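Local coordinates for general Secretion Pathway Protein (Vibrio vulnificus, PDB 4G54) that probably binds peptidoglycan, as the periplasmic part of an EpsAB fusion protein of the type II secretion system, at residues Y38-Y43 / T57-Q61; A45-D49 / P234-T238; G141-I147 / P240-T244. Where two conformers were deposited one is given. Residue numbers count along the deposited sequence, not the author numbering.

Interaction 1 (Y38-Y43 / T57-Q61)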
ATOM      1  N   TYR A  38      -8.790  -2.187  -3.206  1.00 17.39           N
ATOM      2  CA  TYR A  38      -8.215  -2.129  -4.557  1.00 17.73           C
ATOM      3  C   TYR A  38      -8.813  -0.967  -5.373  1.00 17.47           C
ATOM      4  O   TYR A  38      -8.108  -0.374  -6.206  1.00 18.89           O
ATOM      5  CB  TYR A  38      -8.509  -3.393  -5.336  1.00 17.08           C
ATOM      6  CG  TYR A  38      -7.485  -4.509  -5.152  1.00 15.41           C
ATOM      7  CD1 TYR A  38      -7.762  -5.610  -4.375  1.00 18.11           C
ATOM      8  CD2 TYR A  38      -6.194  -4.439  -5.761  1.00 19.46           C
ATOM      9  CE1 TYR A  38      -6.771  -6.715  -4.293  1.00 19.49           C
ATOM     10  CE2 TYR A  38      -5.261  -5.403  -5.618  1.00 19.36           C
ATOM     11  CZ  TYR A  38      -5.555  -6.553  -4.934  1.00 21.52           C
ATOM     12  OH  TYR A  38      -4.603  -7.536  -4.824  1.00 23.19           O
ATOM     13  N   LYS A  39     -10.060  -0.610  -5.143  1.00 19.48           N
ATOM     14  CA  LYS A  39     -10.604   0.502  -5.934  1.00 20.58           C
ATOM     15  C   LYS A  39      -9.820   1.822  -5.637  1.00 20.62           C
ATOM     16  O   LYS A  39      -9.688   2.695  -6.503  1.00 21.78           O
ATOM     17  CB  LYS A  39     -12.038   0.750  -5.558  1.00 19.87           C
ATOM     18  CG  LYS A  39     -12.971  -0.351  -5.869  1.00 24.91           C
ATOM     19  CD  LYS A  39     -14.463   0.121  -5.593  1.00 29.48           C
ATOM     20  CE  LYS A  39     -15.322  -1.092  -5.410  1.00 30.79           C
ATOM     21  NZ  LYS A  39     -16.710  -0.705  -5.009  1.00 39.14           N
ATOM     22  N   LEU A  40      -9.354   2.012  -4.384  1.00 18.14           N
ATOM     23  CA  LEU A  40      -8.571   3.191  -4.024  1.00 22.05           C
ATOM     24  C   LEU A  40      -7.295   3.262  -4.799  1.00 22.13           C
ATOM     25  O   LEU A  40      -6.802   4.361  -5.062  1.00 24.88           O
ATOM     26  CB  LEU A  40      -8.198   3.168  -2.519  1.00 22.43           C
ATOM     27  CG  LEU A  40      -9.051   3.937  -1.574  1.00 25.69           C
ATOM     28  CD1 LEU A  40     -10.261   3.184  -1.504  1.00 28.82           C
ATOM     29  CD2 LEU A  40      -8.403   4.050  -0.176  1.00 24.81           C
ATOM     30  N   TRP A  41      -6.752   2.107  -5.195  1.00 21.22           N
ATOM     31  CA  TRP A  41      -5.579   2.089  -6.042  1.00 22.36           C
ATOM     32  C   TRP A  41      -5.935   2.211  -7.535  1.00 22.83           C
ATOM     33  O   TRP A  41      -5.047   2.236  -8.431  1.00 26.81           O
ATOM     34  CB  TRP A  41      -4.783   0.797  -5.771  1.00 20.61           C
ATOM     35  CG  TRP A  41      -4.145   0.764  -4.416  1.00 20.27           C
ATOM     36  CD1 TRP A  41      -4.639   0.235  -3.319  1.00 21.95           C
ATOM     37  CD2 TRP A  41      -2.846   1.270  -4.091  1.00 20.88           C
ATOM     38  NE1 TRP A  41      -3.760   0.354  -2.252  1.00 20.88           N
ATOM     39  CE2 TRP A  41      -2.622   0.992  -2.718  1.00 21.92           C
ATOM     40  CE3 TRP A  41      -1.854   1.909  -4.844  1.00 20.54           C
ATOM     41  CZ2 TRP A  41      -1.381   1.350  -2.047  1.00 21.32           C
ATOM     42  CZ3 TRP A  41      -0.649   2.264  -4.199  1.00 18.76           C
ATOM     43  CH2 TRP A  41      -0.462   2.012  -2.832  1.00 21.04           C
ATOM     44  N   GLY A  42      -7.230   2.324  -7.849  1.00 23.12           N
ATOM     45  CA  GLY A  42      -7.661   2.437  -9.254  1.00 23.26           C
ATOM     46  C   GLY A  42      -7.980   1.133  -9.973  1.00 23.44           C
ATOM     47  O   GLY A  42      -8.135   1.163 -11.246  1.00 25.63           O
ATOM     48  N   TYR A  43      -8.043   0.010  -9.239  1.00 22.20           N
ATOM     49  CA  TYR A  43      -8.156  -1.279  -9.860  1.00 20.66           C
ATOM     50  C   TYR A  43      -9.445  -2.007  -9.542  1.00 20.31           C
ATOM     51  O   TYR A  43      -9.960  -1.940  -8.427  1.00 19.15           O
ATOM     52  CB  TYR A  43      -7.009  -2.190  -9.474  1.00 20.23           C
ATOM     53  CG  TYR A  43      -5.719  -1.654 -10.044  1.00 19.73           C
ATOM     54  CD1 TYR A  43      -5.482  -1.685 -11.433  1.00 20.69           C
ATOM     55  CD2 TYR A  43      -4.719  -1.096  -9.228  1.00 21.90           C
ATOM     56  CE1 TYR A  43      -4.280  -1.193 -11.984  1.00 24.58           C
ATOM     57  CE2 TYR A  43      -3.516  -0.620  -9.781  1.00 27.29           C
ATOM     58  CZ  TYR A  43      -3.333  -0.680 -11.173  1.00 28.65           C
ATOM     59  OH  TYR A  43      -2.230  -0.167 -11.821  1.00 34.89           O
ATOM     60  N   THR A  57      -1.317 -12.952  -7.515  1.00 24.75           N
ATOM     61  CA  THR A  57      -1.915 -13.116  -8.800  1.00 23.56           C
ATOM     62  C   THR A  57      -1.725 -11.861  -9.667  1.00 22.48           C
ATOM     63  O   THR A  57      -2.092 -11.858 -10.887  1.00 23.67           O
ATOM     64  CB  THR A  57      -3.501 -13.332  -8.614  1.00 26.47           C
ATOM     65  OG1 THR A  57      -4.019 -12.459  -7.555  1.00 29.82           O
ATOM     66  CG2 THR A  57      -3.648 -14.823  -8.179  1.00 31.22           C
ATOM     67  N   SER A  58      -1.138 -10.809  -9.075  1.00 19.69           N
ATOM     68  CA  SER A  58      -0.847  -9.563  -9.828  1.00 17.27           C
ATOM     69  C   SER A  58       0.437  -9.004  -9.173  1.00 18.93           C
ATOM     70  O   SER A  58       1.009  -9.698  -8.286  1.00 18.43           O
ATOM     71  CB  SER A  58      -1.988  -8.536  -9.649  1.00 18.40           C
ATOM     72  OG  SER A  58      -1.953  -7.939  -8.342  1.00 20.17           O
ATOM     73  N   ILE A  59       0.869  -7.800  -9.565  1.00 18.68           N
ATOM     74  CA  ILE A  59       2.071  -7.227  -8.919  1.00 18.26           C
ATOM     75  C   ILE A  59       1.789  -6.803  -7.471  1.00 17.93           C
ATOM     76  O   ILE A  59       2.710  -6.542  -6.738  1.00 17.94           O
ATOM     77  CB  ILE A  59       2.676  -6.068  -9.686  1.00 19.41           C
ATOM     78  CG1 ILE A  59       1.639  -4.929  -9.782  1.00 23.24           C
ATOM     79  CG2 ILE A  59       3.042  -6.654 -11.113  1.00 21.49           C
ATOM     80  CD1 ILE A  59       2.235  -3.501  -9.962  1.00 33.05           C
ATOM     81  N   PHE A  60       0.527  -6.824  -7.032  1.00 17.26           N
ATOM     82  CA  PHE A  60       0.237  -6.423  -5.668  1.00 17.77           C
ATOM     83  C   PHE A  60       0.591  -7.489  -4.677  1.00 18.41           C
ATOM     84  O   PHE A  60       0.403  -8.733  -4.933  1.00 20.84           O
ATOM     85  CB  PHE A  60      -1.236  -5.993  -5.474  1.00 16.19           C
ATOM     86  CG  PHE A  60      -1.533  -4.567  -5.800  1.00 17.00           C
ATOM     87  CD1 PHE A  60      -1.525  -4.159  -7.104  1.00 19.93           C
ATOM     88  CD2 PHE A  60      -1.794  -3.620  -4.778  1.00 18.21           C
ATOM     89  CE1 PHE A  60      -1.759  -2.835  -7.445  1.00 23.28           C
ATOM     90  CE2 PHE A  60      -2.081  -2.318  -5.099  1.00 19.22           C
ATOM     91  CZ  PHE A  60      -2.021  -1.875  -6.393  1.00 20.81           C
ATOM     92  N   GLN A  61       1.095  -7.079  -3.517  1.00 15.84           N
ATOM     93  CA  GLN A  61       1.267  -7.958  -2.339  1.00 18.46           C
ATOM     94  C   GLN A  61       0.077  -7.716  -1.430  1.00 18.94           C
ATOM     95  O   GLN A  61      -0.404  -6.585  -1.308  1.00 18.81           O
ATOM     96  CB  GLN A  61       2.489  -7.498  -1.553  1.00 19.98           C
ATOM     97  CG  GLN A  61       3.249  -8.458  -0.745  1.00 32.30           C
ATOM     98  CD  GLN A  61       3.912  -9.520  -1.601  1.00 37.15           C
ATOM     99  OE1 GLN A  61       5.066  -9.392  -2.157  1.00 39.26           O
ATOM    100  NE2 GLN A  61       3.240 -10.605  -1.650  1.00 40.08           N
TER
HETATM  101  O   HOH W   1      -3.781  -9.236  -6.844  1.00 16.67           O
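A single phenylalanine ring, that of Phe60, is met by three aromatic side chains from the end of helix 30-40 and the turn that follows it, and almost all of the contact rests on it. This aromatic cluster belongs to the peptidase C39-like domain, where helix 30-40 packs beside the edge strand 60-66 of the antiparallel sheet. The helix closes in a Schellman motif: Gly42 has positive phi, Gly42 N bonds to Lys39 O (2.8 Å) and Tyr43 N to Tyr38 O (3.1 Å). The tight ending brings Tyr38, Trp41 and Tyr43 round the same partner. Phe60 directs its edge at the face of the Trp41 five-membered ring, an edge-to-face pair with centroids 5.1 Å apart and planes at 79°. Tyr38 CE2 lies over one face of the Phe60 ring, 3.8 Å from Phe60 CG, while Tyr43 CE2 comes within 3.7 Å of Phe60 CE1. Trp209 adds a further edge-to-face ring to Trp41, and Pro131 of strand 125-131 touches both Trp41 and Phe60. Ser58 forms an ST turn, its OG accepting from Phe60 N at 3.0 Å, and a water links this same Ser58 OG (2.7 Å) to Tyr38 OH (2.8 Å).

Interaction 2 (A45-D49 / P234-T238)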
ATOM      1  N   ALA A  45     -10.672  -5.580  -8.929  1.00 24.48           N
ATOM      2  CA  ALA A  45     -10.094  -6.849  -8.442  1.00 23.58           C
ATOM      3  C   ALA A  45     -11.045  -7.995  -8.699  1.00 26.10           C
ATOM      4  O   ALA A  45     -12.263  -7.827  -8.563  1.00 27.21           O
ATOM      5  CB  ALA A  45      -9.843  -6.721  -6.959  1.00 23.99           C
ATOM      6  N   THR A  46     -10.495  -9.166  -9.026  1.00 23.84           N
ATOM      7  CA  THR A  46     -11.309 -10.347  -9.155  1.00 25.15           C
ATOM      8  C   THR A  46     -11.456 -11.108  -7.857  1.00 24.36           C
ATOM      9  O   THR A  46     -10.775 -10.844  -6.888  1.00 23.71           O
ATOM     10  CB  THR A  46     -10.750 -11.340 -10.269  1.00 26.24           C
ATOM     11  OG1 THR A  46      -9.665 -12.031  -9.675  1.00 27.10           O
ATOM     12  CG2 THR A  46     -10.279 -10.608 -11.569  1.00 26.28           C
ATOM     13  N   ARG A  47     -12.328 -12.124  -7.863  1.00 24.92           N
ATOM     14  CA  ARG A  47     -12.456 -12.978  -6.697  1.00 25.32           C
ATOM     15  C   ARG A  47     -11.108 -13.628  -6.277  1.00 26.18           C
ATOM     16  O   ARG A  47     -10.900 -13.965  -5.065  1.00 26.22           O
ATOM     17  CB  ARG A  47     -13.541 -14.019  -6.940  0.50 28.11           C
ATOM     18  CG  ARG A  47     -14.380 -14.252  -5.749  0.50 31.16           C
ATOM     19  CD  ARG A  47     -15.034 -15.649  -5.924  0.50 33.76           C
ATOM     20  NE  ARG A  47     -16.454 -15.747  -6.281  0.50 40.22           N
ATOM     21  CZ  ARG A  47     -17.364 -14.776  -6.386  0.50 40.34           C
ATOM     22  NH1 ARG A  47     -17.070 -13.501  -6.186  0.50 38.67           N
ATOM     23  NH2 ARG A  47     -18.604 -15.116  -6.714  0.50 41.88           N
ATOM     24  N   ILE A  48     -10.240 -13.929  -7.251  1.00 23.21           N
ATOM     25  CA  ILE A  48      -8.929 -14.521  -6.900  1.00 24.06           C
ATOM     26  C   ILE A  48      -8.056 -13.504  -6.148  1.00 23.11           C
ATOM     27  O   ILE A  48      -7.398 -13.855  -5.095  1.00 26.62           O
ATOM     28  CB  ILE A  48      -8.267 -15.063  -8.139  1.00 25.58           C
ATOM     29  CG1 ILE A  48      -9.041 -16.264  -8.629  1.00 28.48           C
ATOM     30  CG2 ILE A  48      -6.890 -15.518  -7.872  1.00 27.60           C
ATOM     31  CD1 ILE A  48      -9.064 -17.403  -7.599  1.00 37.23           C
ATOM     32  N   ASP A  49      -8.116 -12.232  -6.578  1.00 19.40           N
ATOM     33  CA  ASP A  49      -7.305 -11.239  -5.978  1.00 20.27           C
ATOM     34  C   ASP A  49      -7.705 -10.976  -4.559  1.00 22.76           C
ATOM     35  O   ASP A  49      -6.861 -10.637  -3.705  1.00 25.84           O
ATOM     36  CB  ASP A  49      -7.468  -9.928  -6.777  1.00 21.48           C
ATOM     37  CG  ASP A  49      -6.978 -10.096  -8.194  1.00 22.20           C
ATOM     38  OD1 ASP A  49      -5.767 -10.458  -8.415  1.00 23.89           O
ATOM     39  OD2 ASP A  49      -7.769  -9.839  -9.113  1.00 22.52           O
ATOM     40  N   PRO A 234      -7.987  -2.838 -15.162  1.00 27.63           N
ATOM     41  CA  PRO A 234      -7.618  -4.186 -14.750  1.00 25.76           C
ATOM     42  C   PRO A 234      -6.272  -4.209 -14.043  1.00 25.47           C
ATOM     43  O   PRO A 234      -5.419  -3.393 -14.350  1.00 23.84           O
ATOM     44  CB  PRO A 234      -7.542  -4.935 -16.121  1.00 29.81           C
ATOM     45  CG  PRO A 234      -7.231  -3.884 -17.129  1.00 31.04           C
ATOM     46  CD  PRO A 234      -7.893  -2.606 -16.617  1.00 29.42           C
ATOM     47  N   LEU A 235      -6.076  -5.125 -13.072  1.00 22.34           N
ATOM     48  CA  LEU A 235      -4.764  -5.218 -12.472  1.00 22.19           C
ATOM     49  C   LEU A 235      -3.606  -5.544 -13.433  1.00 22.96           C
ATOM     50  O   LEU A 235      -3.803  -6.215 -14.463  1.00 24.97           O
ATOM     51  CB  LEU A 235      -4.835  -6.268 -11.305  1.00 20.81           C
ATOM     52  CG  LEU A 235      -5.530  -5.817 -10.006  1.00 22.00           C
ATOM     53  CD1 LEU A 235      -5.822  -7.051  -9.148  1.00 23.76           C
ATOM     54  CD2 LEU A 235      -4.491  -4.898  -9.284  1.00 22.70           C
ATOM     55  N   LEU A 236      -2.397  -5.056 -13.109  1.00 23.71           N
ATOM     56  CA  LEU A 236      -1.196  -5.384 -13.856  1.00 26.62           C
ATOM     57  C   LEU A 236      -0.693  -6.753 -13.422  1.00 26.28           C
ATOM     58  O   LEU A 236      -0.425  -6.956 -12.184  1.00 27.37           O
ATOM     59  CB  LEU A 236      -0.124  -4.370 -13.492  1.00 27.29           C
ATOM     60  CG  LEU A 236       1.087  -4.247 -14.376  1.00 33.93           C
ATOM     61  CD1 LEU A 236       0.780  -4.285 -15.877  1.00 36.79           C
ATOM     62  CD2 LEU A 236       1.493  -2.799 -13.917  1.00 37.54           C
ATOM     63  N   ARG A 237      -0.548  -7.658 -14.366  1.00 26.34           N
ATOM     64  CA  ARG A 237      -0.143  -9.009 -14.035  1.00 26.20           C
ATOM     65  C   ARG A 237       1.117  -9.497 -14.756  1.00 25.76           C
ATOM     66  O   ARG A 237       1.283 -10.659 -14.952  1.00 28.22           O
ATOM     67  CB  ARG A 237      -1.307  -9.947 -14.208  1.00 28.66           C
ATOM     68  CG  ARG A 237      -2.491  -9.587 -13.331  1.00 26.27           C
ATOM     69  CD  ARG A 237      -3.632 -10.467 -13.622  1.00 23.25           C
ATOM     70  NE  ARG A 237      -4.939  -9.935 -13.279  1.00 22.36           N
ATOM     71  CZ  ARG A 237      -5.431 -10.051 -12.034  1.00 23.25           C
ATOM     72  NH1 ARG A 237      -4.738 -10.704 -11.084  1.00 23.30           N
ATOM     73  NH2 ARG A 237      -6.608  -9.551 -11.729  1.00 23.31           N
ATOM     74  N   THR A 238       1.996  -8.554 -15.099  1.00 25.78           N
ATOM     75  CA  THR A 238       3.304  -8.922 -15.592  1.00 24.74           C
ATOM     76  C   THR A 238       4.259  -8.048 -14.747  1.00 24.72           C
ATOM     77  O   THR A 238       3.865  -6.941 -14.282  1.00 26.28           O
ATOM     78  CB  THR A 238       3.491  -8.601 -17.128  1.00 27.50           C
ATOM     79  OG1 THR A 238       3.253  -7.217 -17.246  1.00 32.50           O
ATOM     80  CG2 THR A 238       2.487  -9.358 -17.942  1.00 30.74           C
TER
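This contact is a bidentate salt bridge with the Leu235 side chain packed beside it, and it ties the loop that follows strand 43-44 to the loop that follows strand 233-234. Those two short strands run parallel, so the bridge continues the association of two pieces of chain that are far apart in sequence. Arg237 presents the edge of its guanidinium to the carboxylate of Asp49: Arg237 NH1 donates to Asp49 OD1 and Arg237 NH2 to Asp49 OD2, both at 2.9 Å and nearly straight. The carboxylate is held in place by its own loop as well, since Asp49 OD2 accepts from Thr46 N (2.8 Å) and from Thr46 OG1 (3.0 Å). Next to the charges, Leu235 points toward the other loop, its CD1 lying 3.4 Å from Asp49 CG and 4.3 Å from Ala45 CA, while Thr46 CG2 approaches Arg237 NH2 to 3.8 Å. Tyr38 of helix 30-40 touches Ala45, Asp49 and Leu235. Thr57 serves both charged partners, its OG1 hydrogen-bonded to Asp49 OD1 and its backbone carbonyl accepting from Arg237 NH1. Asp49 itself is buried although Arg237 is exposed; the negative charge is therefore balanced by both guanidinium amino groups and by neutral donors of Thr46, which offset the cost of burying it.

Interaction 3 (G141-I147 / P240-T244)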
ATOM      1  N   GLY A 141      25.370  -3.897 -12.806  1.00 21.17           N
ATOM      2  CA  GLY A 141      25.616  -4.612 -14.085  1.00 22.12           C
ATOM      3  C   GLY A 141      24.360  -5.072 -14.749  1.00 24.43           C
ATOM      4  O   GLY A 141      24.333  -5.346 -15.958  1.00 25.82           O
ATOM      5  N   MET A 142      23.290  -5.177 -13.998  1.00 21.54           N
ATOM      6  CA  MET A 142      22.049  -5.637 -14.575  1.00 19.72           C
ATOM      7  C   MET A 142      21.357  -4.501 -15.374  1.00 20.79           C
ATOM      8  O   MET A 142      21.628  -3.318 -15.181  1.00 21.46           O
ATOM      9  CB  MET A 142      21.056  -6.177 -13.500  1.00 20.57           C
ATOM     10  CG  MET A 142      21.605  -7.456 -12.867  1.00 19.54           C
ATOM     11  SD  MET A 142      20.514  -8.082 -11.553  1.00 21.81           S
ATOM     12  CE  MET A 142      19.137  -8.711 -12.502  1.00 26.72           C
ATOM     13  N   HIS A 143      20.450  -4.871 -16.272  1.00 24.57           N
ATOM     14  CA  HIS A 143      19.769  -3.887 -17.108  1.00 24.37           C
ATOM     15  C   HIS A 143      18.385  -4.321 -17.486  1.00 24.73           C
ATOM     16  O   HIS A 143      18.126  -5.540 -17.539  1.00 27.84           O
ATOM     17  CB  HIS A 143      20.601  -3.553 -18.352  1.00 25.55           C
ATOM     18  CG  HIS A 143      20.730  -4.688 -19.291  1.00 31.92           C
ATOM     19  ND1 HIS A 143      21.672  -5.689 -19.117  1.00 40.50           N
ATOM     20  CD2 HIS A 143      20.001  -5.033 -20.372  1.00 35.62           C
ATOM     21  CE1 HIS A 143      21.556  -6.569 -20.102  1.00 39.64           C
ATOM     22  NE2 HIS A 143      20.537  -6.206 -20.861  1.00 42.28           N
ATOM     23  N   GLY A 144      17.491  -3.377 -17.751  1.00 23.07           N
ATOM     24  CA  GLY A 144      16.159  -3.702 -18.207  1.00 24.29           C
ATOM     25  C   GLY A 144      15.107  -2.827 -17.607  1.00 23.69           C
ATOM     26  O   GLY A 144      15.442  -1.913 -16.831  1.00 21.12           O
ATOM     27  N   GLU A 145      13.828  -3.135 -17.897  1.00 24.11           N
ATOM     28  CA  GLU A 145      12.750  -2.313 -17.397  1.00 24.85           C
ATOM     29  C   GLU A 145      12.710  -2.307 -15.852  1.00 22.40           C
ATOM     30  O   GLU A 145      12.298  -1.303 -15.257  1.00 21.60           O
ATOM     31  CB  GLU A 145      11.433  -2.832 -17.907  1.00 27.38           C
ATOM     32  CG  GLU A 145      10.272  -1.878 -17.630  1.00 33.81           C
ATOM     33  CD  GLU A 145       8.886  -2.429 -18.084  1.00 45.82           C
ATOM     34  OE1 GLU A 145       8.798  -3.509 -18.752  1.00 47.13           O
ATOM     35  OE2 GLU A 145       7.882  -1.736 -17.780  1.00 49.04           O
ATOM     36  N   ALA A 146      13.113  -3.396 -15.215  1.00 20.04           N
ATOM     37  CA  ALA A 146      13.145  -3.431 -13.775  1.00 18.99           C
ATOM     38  C   ALA A 146      14.065  -2.386 -13.197  1.00 19.83           C
ATOM     39  O   ALA A 146      13.765  -1.854 -12.084  1.00 18.43           O
ATOM     40  CB  ALA A 146      13.571  -4.818 -13.305  1.00 20.06           C
ATOM     41  N   ILE A 147      15.159  -2.097 -13.906  1.00 18.71           N
ATOM     42  CA  ILE A 147      16.103  -1.088 -13.411  1.00 18.35           C
ATOM     43  C   ILE A 147      15.473   0.287 -13.569  1.00 18.92           C
ATOM     44  O   ILE A 147      15.591   1.124 -12.641  1.00 17.64           O
ATOM     45  CB  ILE A 147      17.410  -1.166 -14.165  1.00 18.75           C
ATOM     46  CG1 ILE A 147      18.086  -2.539 -14.032  1.00 21.82           C
ATOM     47  CG2 ILE A 147      18.349  -0.074 -13.637  1.00 19.06           C
ATOM     48  CD1 ILE A 147      18.078  -3.205 -12.642  1.00 24.40           C
ATOM     49  N   PRO A 240       8.269  -6.309 -14.482  1.00 23.10           N
ATOM     50  CA  PRO A 240       9.338  -5.808 -15.396  1.00 25.46           C
ATOM     51  C   PRO A 240      10.557  -6.693 -15.316  1.00 27.03           C
ATOM     52  O   PRO A 240      10.893  -7.161 -14.166  1.00 26.59           O
ATOM     53  CB  PRO A 240       9.638  -4.403 -14.906  1.00 26.16           C
ATOM     54  CG  PRO A 240       9.142  -4.365 -13.465  1.00 25.03           C
ATOM     55  CD  PRO A 240       8.029  -5.423 -13.327  1.00 22.71           C
ATOM     56  N   LEU A 241      11.243  -6.914 -16.439  1.00 28.58           N
ATOM     57  CA  LEU A 241      12.382  -7.841 -16.249  1.00 30.13           C
ATOM     58  C   LEU A 241      13.662  -7.111 -16.103  1.00 28.16           C
ATOM     59  O   LEU A 241      13.780  -5.949 -16.458  1.00 25.95           O
ATOM     60  CB  LEU A 241      12.535  -8.850 -17.353  1.00 33.63           C
ATOM     61  CG  LEU A 241      11.410  -9.878 -17.354  1.00 38.73           C
ATOM     62  CD1 LEU A 241      11.386 -10.289 -18.824  1.00 40.82           C
ATOM     63  CD2 LEU A 241      11.584 -11.057 -16.376  1.00 42.72           C
ATOM     64  N   ALA A 242      14.652  -7.794 -15.538  1.00 29.27           N
ATOM     65  CA  ALA A 242      16.000  -7.397 -15.728  1.00 29.58           C
ATOM     66  C   ALA A 242      16.895  -8.575 -16.062  1.00 32.50           C
ATOM     67  O   ALA A 242      16.567  -9.755 -15.770  1.00 33.82           O
ATOM     68  CB  ALA A 242      16.616  -6.587 -14.571  1.00 33.23           C
ATOM     69  N   GLU A 243      17.973  -8.253 -16.718  1.00 33.40           N
ATOM     70  CA  GLU A 243      18.896  -9.265 -17.191  1.00 34.97           C
ATOM     71  C   GLU A 243      20.287  -8.935 -16.744  1.00 35.56           C
ATOM     72  O   GLU A 243      20.635  -7.771 -16.473  1.00 31.04           O
ATOM     73  CB  GLU A 243      18.819  -9.398 -18.745  1.00 38.45           C
ATOM     74  CG  GLU A 243      17.430  -9.732 -19.308  1.00 43.31           C
ATOM     75  CD  GLU A 243      17.407  -9.773 -20.837  1.00 55.19           C
ATOM     76  OE1 GLU A 243      18.193  -9.010 -21.482  1.00 56.85           O
ATOM     77  OE2 GLU A 243      16.596 -10.557 -21.406  1.00 58.32           O
ATOM     78  N   THR A 244      21.143  -9.944 -16.712  1.00 38.38           N
ATOM     79  CA  THR A 244      22.497  -9.728 -16.229  1.00 41.85           C
ATOM     80  C   THR A 244      23.438  -9.150 -17.282  1.00 44.10           C
ATOM     81  O   THR A 244      23.263  -9.434 -18.460  1.00 46.79           O
ATOM     82  CB  THR A 244      23.058 -11.021 -15.685  1.00 43.45           C
ATOM     83  OG1 THR A 244      24.384 -10.792 -15.200  1.00 48.10           O
ATOM     84  CG2 THR A 244      23.073 -12.055 -16.788  1.00 46.73           C
TER
HETATM   85  O   HOH W   2      19.863  -7.977 -23.716  1.00 58.24           O
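Pro240 begins the final modelled residues by laying its ring against the start of helix 145-158, with Pro240 CB 3.8 Å from Glu145 CG and 4.3 Å from Ala146 CB. Leu241 turns its side chain away and contributes its carbonyl instead: Ala146 N, in the first turn of the helix, donates to Leu241 O at 2.9 Å. Ala242 supplies the apolar centre, its CB lying 3.7 Å from Ala146 CB, 3.9 Å from Met142 CE and 4.2 Å from Ile147 CD1. Across from it, Gly144 occupies the N-cap position, where a beta carbon would clash with Leu241 O. Glu243 forms a single antiparallel beta bridge with His143, a hydrogen-bonded pair in which His143 N donates to Glu243 O (2.9 Å) and Glu243 N to His143 O (2.8 Å). A water donates to Glu243 OE1 and makes a weak bond with His143 NE2. Thr244 ends the model with its O 3.7 Å from His143 CE1. The returning tail thus pairs, at the surface, with the approach to helix 145-158 in the putative peptidoglycan binding domain; Leu134 touches Pro240 and Ala146, while backbone bonds join Gly141 and Met142 to Phe168 and Gly144 to Thr166.

Interactions 2 and 3 illustrate how a late stretch of chain can bind together parts it has already passed. Interactions 1 and 2 are neighbours, with centres 7 Å apart, and both involve the peptidase C39-like domain; Thr57 of the first is hydrogen-bonded to Asp49 and Arg237 of the second, and their segments alternate along the chain. Interaction 3 lies about 23 to 24 Å from both, centre to centre, at the putative peptidoglycan binding domain. It follows interaction 1 in series but crosses interaction 2, since 141-147 falls between 45-49 and 234-238 while its partner 240-244 comes after them. The last modelled residues therefore run from one domain to the other, linking the two.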